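Local coordinates for protein endo-xylogalacturonan hydrolase A (Aspergillus tubingensis, PDB 4C2L) that hydrolyses the galacturonan backbone of xylogalacturonan, a component of the hairy regions of pectin, acting only where that backbone carries xylose, at residues V340-C345 with E368-N373; I353-F358 with L378-T383. One frame throughout, in Å; residues are numbered along the deposited sequence.

Contact 1. Residues V340-C345 with E368-N373; sequences VANLDC and EVLCAN
Val369 lies against three residues of the strand beside it, its CG1 reaching Leu343 CD1 at 3.8 Å and also packing on the methyl of Ala341, while its CG2 meets Val340 CG2. CG1 stands anti to the backbone N (chi1 175°), and the two methyls of the valine face the CB of Ala341 together, CG1 on the Leu343 side and CG2 on the Val340 side. Alanine suits this spot because its CB just spans the short distance to both methyls. Leu343, the longest apolar side chain on this face, crosses Val369 obliquely and also touches the SG of Cys371, which is disulfide-bonded to Cys382. This is the tightly packed face, and Phe298, Ile355 and Leu378 add to it around Leu343.

The other face carries Asn342, Asp344, Leu370 and Ala372. Its solvent side is formed by Leu370 and Ala372, both partly exposed, and the fit is loose at Leu370, whose CD1 comes no nearer than 4.1 Å to Asn342 ND2. The buried Asn342 amide is satisfied at both ends, ND2 by the hydroxyl of Tyr296 and OD1 by the backbone N of Ser387. A close exception is Asp344 OD1, 3.2 Å from Ala372 CB.

Between the faces runs a ladder of backbone hydrogen bonds between parallel strands, from Val340 N to Glu368 O (2.8 Å) through Leu343 N to Leu370 O (2.8 Å), ending in a weak one from Cys345 N to Ala372 O. Beyond it Asn373, exposed to solvent, prolongs the pairing with its side chain: ND2 donates to Cys345 O at 2.9 Å, coming from 41° above the carbonyl plane. Strands 339-344 and 368-372, only 3° from parallel, thus stack one above the other, as successive turns of the right-handed parallel beta-helix of glycoside hydrolase family 28 do.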
loop_
_atom_site.group_PDB
_atom_site.type_symbol
_atom_site.label_atom_id
_atom_site.label_comp_id
_atom_site.label_asym_id
_atom_site.label_seq_id
_atom_site.Cartn_x
_atom_site.Cartn_y
_atom_site.Cartn_z
ATOM N N VAL A 340 -9.071 20.133 -9.695
ATOM C CA VAL A 340 -8.429 18.852 -10.037
ATOM C C VAL A 340 -7.273 18.507 -9.088
ATOM O O VAL A 340 -6.757 17.383 -9.109
ATOM C CB VAL A 340 -7.927 18.835 -11.493
ATOM C CG1 VAL A 340 -9.088 19.073 -12.462
ATOM C CG2 VAL A 340 -6.826 19.875 -11.706
ATOM N N ALA A 341 -6.863 19.477 -8.274
ATOM C CA ALA A 341 -5.779 19.264 -7.299
ATOM C C ALA A 341 -5.922 20.219 -6.128
ATOM O O ALA A 341 -6.341 21.356 -6.308
ATOM C CB ALA A 341 -4.420 19.434 -7.966
ATOM N N ASN A 342 -5.560 19.757 -4.932
ATOM C CA ASN A 342 -5.655 20.563 -3.721
ATOM C C ASN A 342 -4.303 20.485 -3.024
ATOM O O ASN A 342 -3.984 19.487 -2.372
ATOM C CB ASN A 342 -6.771 20.029 -2.809
ATOM C CG ASN A 342 -7.187 21.024 -1.732
ATOM O OD1 ASN A 342 -6.410 21.890 -1.318
ATOM N ND2 ASN A 342 -8.430 20.908 -1.274
ATOM N N LEU A 343 -3.497 21.527 -3.190
ATOM C CA LEU A 343 -2.121 21.517 -2.697
ATOM C C LEU A 343 -2.058 22.401 -1.470
ATOM O O LEU A 343 -1.723 23.595 -1.554
ATOM C CB LEU A 343 -1.153 22.000 -3.785
ATOM C CG LEU A 343 -1.281 21.407 -5.193
ATOM C CD1 LEU A 343 -0.243 21.975 -6.153
ATOM C CD2 LEU A 343 -1.191 19.886 -5.161
ATOM N N ASP A 344 -2.421 21.820 -0.329
ATOM C CA ASP A 344 -2.448 22.562 0.914
ATOM C C ASP A 344 -1.139 22.384 1.699
ATOM O O ASP A 344 -1.103 21.674 2.708
ATOM C CB ASP A 344 -3.661 22.167 1.773
ATOM C CG ASP A 344 -3.965 23.199 2.852
ATOM O OD1 ASP A 344 -3.877 24.411 2.551
ATOM O OD2 ASP A 344 -4.292 22.813 3.991
ATOM N N CYS A 345 -0.067 23.030 1.240
ATOM C CA CYS A 345 1.202 22.954 1.975
ATOM C C CYS A 345 1.105 23.693 3.317
ATOM O O CYS A 345 0.318 24.628 3.451
ATOM C CB CYS A 345 2.365 23.491 1.138
ATOM S SG CYS A 345 3.058 22.201 0.069
ATOM N N GLU A 368 -8.917 23.720 -12.257
ATOM C CA GLU A 368 -8.487 24.572 -11.177
ATOM C C GLU A 368 -7.592 23.800 -10.197
ATOM O O GLU A 368 -7.855 22.642 -9.879
ATOM C CB GLU A 368 -9.732 25.095 -10.486
ATOM C CG GLU A 368 -9.530 26.165 -9.441
ATOM C CD GLU A 368 -10.859 26.732 -8.974
ATOM O OE1 GLU A 368 -11.710 27.044 -9.836
ATOM O OE2 GLU A 368 -11.052 26.852 -7.749
ATOM N N VAL A 369 -6.518 24.445 -9.754
ATOM C CA VAL A 369 -5.633 23.876 -8.738
ATOM C C VAL A 369 -5.675 24.803 -7.525
ATOM O O VAL A 369 -5.274 25.979 -7.608
ATOM C CB VAL A 369 -4.191 23.717 -9.278
ATOM C CG1 VAL A 369 -3.240 23.229 -8.183
ATOM C CG2 VAL A 369 -4.159 22.776 -10.477
ATOM N N LEU A 370 -6.174 24.293 -6.407
ATOM C CA LEU A 370 -6.186 25.054 -5.169
ATOM C C LEU A 370 -4.813 24.958 -4.524
ATOM O O LEU A 370 -4.224 23.874 -4.488
ATOM C CB LEU A 370 -7.241 24.528 -4.201
ATOM C CG LEU A 370 -8.697 24.598 -4.671
ATOM C CD1 LEU A 370 -9.577 24.169 -3.517
ATOM C CD2 LEU A 370 -9.051 26.007 -5.150
ATOM N N CYS A 371 -4.298 26.094 -4.040
ATOM C CA CYS A 371 -2.953 26.127 -3.449
ATOM C C CYS A 371 -2.897 26.943 -2.173
ATOM O O CYS A 371 -3.584 27.964 -2.042
ATOM C CB CYS A 371 -1.947 26.746 -4.415
ATOM S SG CYS A 371 -1.759 25.947 -6.019
ATOM N N ALA A 372 -2.071 26.484 -1.237
ATOM C CA ALA A 372 -1.645 27.296 -0.110
ATOM C C ALA A 372 -0.166 27.016 0.105
ATOM O O ALA A 372 0.255 25.852 0.094
ATOM C CB ALA A 372 -2.441 26.953 1.141
ATOM N N ASN A 373 0.630 28.081 0.244
ATOM C CA ASN A 373 2.056 27.956 0.580
ATOM C C ASN A 373 2.886 27.214 -0.469
ATOM O O ASN A 373 3.874 26.559 -0.140
ATOM C CB ASN A 373 2.235 27.327 1.969
ATOM C CG ASN A 373 1.518 28.101 3.042
ATOM O OD1 ASN A 373 1.871 29.257 3.318
ATOM N ND2 ASN A 373 0.499 27.488 3.652
#

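Contact 2. Residues I353-F358 with L378-T383; sequences ISISGF and LGVTCT
Loop 378-383 covers part of strand 350-358 near the C-terminal end of the parallel beta-helix, with Leu378 and Val380 reaching Ile353, Ile355 and Phe358. Leu378 and Ile355 lie side by side, pointing the same way, with their CD1 methyls 3.8 Å apart. CG of Leu378 is anti to the backbone N (chi1 -179°). Its CD1 also meets Ile353 CG2 at 3.6 Å and sits near the carbonyl oxygen of Ile353. Branched aliphatic side chains thus fill the joint between strand and loop. Val380 comes in at a slant to Ile355, its CG1 set 3.8 Å from Ile355 CG2 and 4.0 Å from CB of Phe358.

One hydrogen bond joins the two segments: Ile355 N donates to Leu378 O at 2.7 Å, with 177° at the oxygen, nearly along the C=O axis. The same oxygen accepts a CA-H contact from Ser354. Gly379 follows with its CA 3.5 Å from Ile355 O, where a CB would collide with that oxygen; its backbone angles (phi 110°) likewise favour glycine. The CB of Ser354 points away from the loop, as befits a small polar residue at a partly exposed edge.

Strand 319-329 pairs with the far edge of 350-358 through Ser354 and Ser356. Inside the coil, Ile355 and Leu378 both rest on Leu343 of strand 339-344, Val380 packs on Val369 of strand 368-372, and Phe358 lies against Val340 and Phe328.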
loop_
_atom_site.group_PDB
_atom_site.type_symbol
_atom_site.label_atom_id
_atom_site.label_comp_id
_atom_site.label_asym_id
_atom_site.label_seq_id
_atom_site.Cartn_x
_atom_site.Cartn_y
_atom_site.Cartn_z
ATOM N N ILE A 353 7.690 21.510 -4.520
ATOM C CA ILE A 353 7.046 20.705 -5.559
ATOM C C ILE A 353 7.085 21.408 -6.909
ATOM O O ILE A 353 6.875 22.623 -6.996
ATOM C CB ILE A 353 5.616 20.250 -5.151
ATOM C CG1 ILE A 353 4.939 19.450 -6.280
ATOM C CG2 ILE A 353 4.761 21.402 -4.658
ATOM C CD1 ILE A 353 3.652 18.761 -5.850
ATOM N N SER A 354 7.414 20.644 -7.944
ATOM C CA SER A 354 7.432 21.129 -9.326
ATOM C C SER A 354 6.502 20.265 -10.180
ATOM O O SER A 354 6.639 19.040 -10.165
ATOM C CB SER A 354 8.860 21.062 -9.872
ATOM O OG SER A 354 8.939 21.535 -11.206
ATOM N N ILE A 355 5.599 20.899 -10.919
ATOM C CA ILE A 355 4.622 20.192 -11.724
ATOM C C ILE A 355 4.849 20.517 -13.191
ATOM O O ILE A 355 5.021 21.687 -13.552
ATOM C CB ILE A 355 3.192 20.567 -11.306
ATOM C CG1 ILE A 355 2.994 20.292 -9.812
ATOM C CG2 ILE A 355 2.166 19.796 -12.140
ATOM C CD1 ILE A 355 1.710 20.840 -9.236
ATOM N N SER A 356 4.876 19.486 -14.029
ATOM C CA SER A 356 4.998 19.687 -15.482
ATOM C C SER A 356 4.130 18.674 -16.227
ATOM O O SER A 356 3.814 17.605 -15.699
ATOM C CB SER A 356 6.444 19.569 -15.946
ATOM O OG SER A 356 6.946 18.271 -15.695
ATOM N N GLY A 357 3.748 19.007 -17.458
ATOM C CA GLY A 357 2.897 18.115 -18.249
ATOM C C GLY A 357 1.645 17.703 -17.498
ATOM O O GLY A 357 1.236 16.532 -17.532
ATOM N N PHE A 358 1.035 18.657 -16.805
ATOM C CA PHE A 358 -0.152 18.383 -16.019
ATOM C C PHE A 358 -1.361 18.704 -16.884
ATOM O O PHE A 358 -1.760 19.861 -16.994
ATOM C CB PHE A 358 -0.137 19.246 -14.760
ATOM C CG PHE A 358 -1.163 18.865 -13.736
ATOM C CD1 PHE A 358 -0.950 17.791 -12.881
ATOM C CD2 PHE A 358 -2.329 19.608 -13.601
ATOM C CE1 PHE A 358 -1.891 17.452 -11.923
ATOM C CE2 PHE A 358 -3.278 19.279 -12.644
ATOM C CZ PHE A 358 -3.057 18.198 -11.802
ATOM N N LEU A 378 6.049 26.645 -9.157
ATOM C CA LEU A 378 5.210 25.436 -9.075
ATOM C C LEU A 378 4.984 24.783 -10.440
ATOM O O LEU A 378 5.137 23.569 -10.580
ATOM C CB LEU A 378 3.875 25.749 -8.414
ATOM C CG LEU A 378 2.918 24.562 -8.256
ATOM C CD1 LEU A 378 3.491 23.548 -7.275
ATOM C CD2 LEU A 378 1.565 25.069 -7.793
ATOM N N GLY A 379 4.608 25.587 -11.434
ATOM C CA GLY A 379 4.444 25.087 -12.794
ATOM C C GLY A 379 3.022 25.006 -13.313
ATOM O O GLY A 379 2.816 24.658 -14.470
ATOM N N VAL A 380 2.044 25.300 -12.457
ATOM C CA VAL A 380 0.636 25.425 -12.847
ATOM C C VAL A 380 0.047 26.654 -12.156
ATOM O O VAL A 380 0.541 27.078 -11.108
ATOM C CB VAL A 380 -0.222 24.180 -12.485
ATOM C CG1 VAL A 380 0.275 22.936 -13.212
ATOM C CG2 VAL A 380 -0.288 23.952 -10.979
ATOM N N THR A 381 -1.010 27.212 -12.736
ATOM C CA THR A 381 -1.691 28.370 -12.149
ATOM C C THR A 381 -2.449 27.968 -10.890
ATOM O O THR A 381 -3.154 26.960 -10.885
ATOM C CB THR A 381 -2.648 29.039 -13.161
ATOM O OG1 THR A 381 -1.931 29.316 -14.368
ATOM C CG2 THR A 381 -3.191 30.355 -12.610
ATOM N N CYS A 382 -2.282 28.750 -9.825
ATOM C CA CYS A 382 -2.919 28.484 -8.540
ATOM C C CYS A 382 -4.161 29.307 -8.317
ATOM O O CYS A 382 -4.293 30.417 -8.851
ATOM C CB CYS A 382 -1.958 28.752 -7.378
ATOM S SG CYS A 382 -0.775 27.418 -7.102
ATOM N N THR A 383 -5.056 28.747 -7.513
ATOM C CA THR A 383 -6.228 29.430 -7.001
ATOM C C THR A 383 -6.196 29.259 -5.489
ATOM O O THR A 383 -5.909 28.175 -4.987
ATOM C CB THR A 383 -7.511 28.809 -7.581
ATOM O OG1 THR A 383 -7.462 28.892 -9.010
ATOM C CG2 THR A 383 -8.763 29.520 -7.064
#

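The two contacts interleave along the chain, 340-345, 353-358, 368-373, 378-383, and their centres are about 10 Å apart at one end of the beta-helix. Contact 1 pairs strands of one sheet, whereas contact 2 brings a loop onto a strand of another part of the coil. Covalent linkage comes from the disulfide Cys371 SG to Cys382 SG (2.1 Å), and Val369 O probably accepts a hydrogen bond from Thr383 N at 2.8 Å, continuing the sheet. Val340 CG2 packs on Phe358 CE2 at 3.7 Å. Both contacts lie away from Asp210 and His233, inferred by similarity to be catalytic, and near the C-terminal end of the coil.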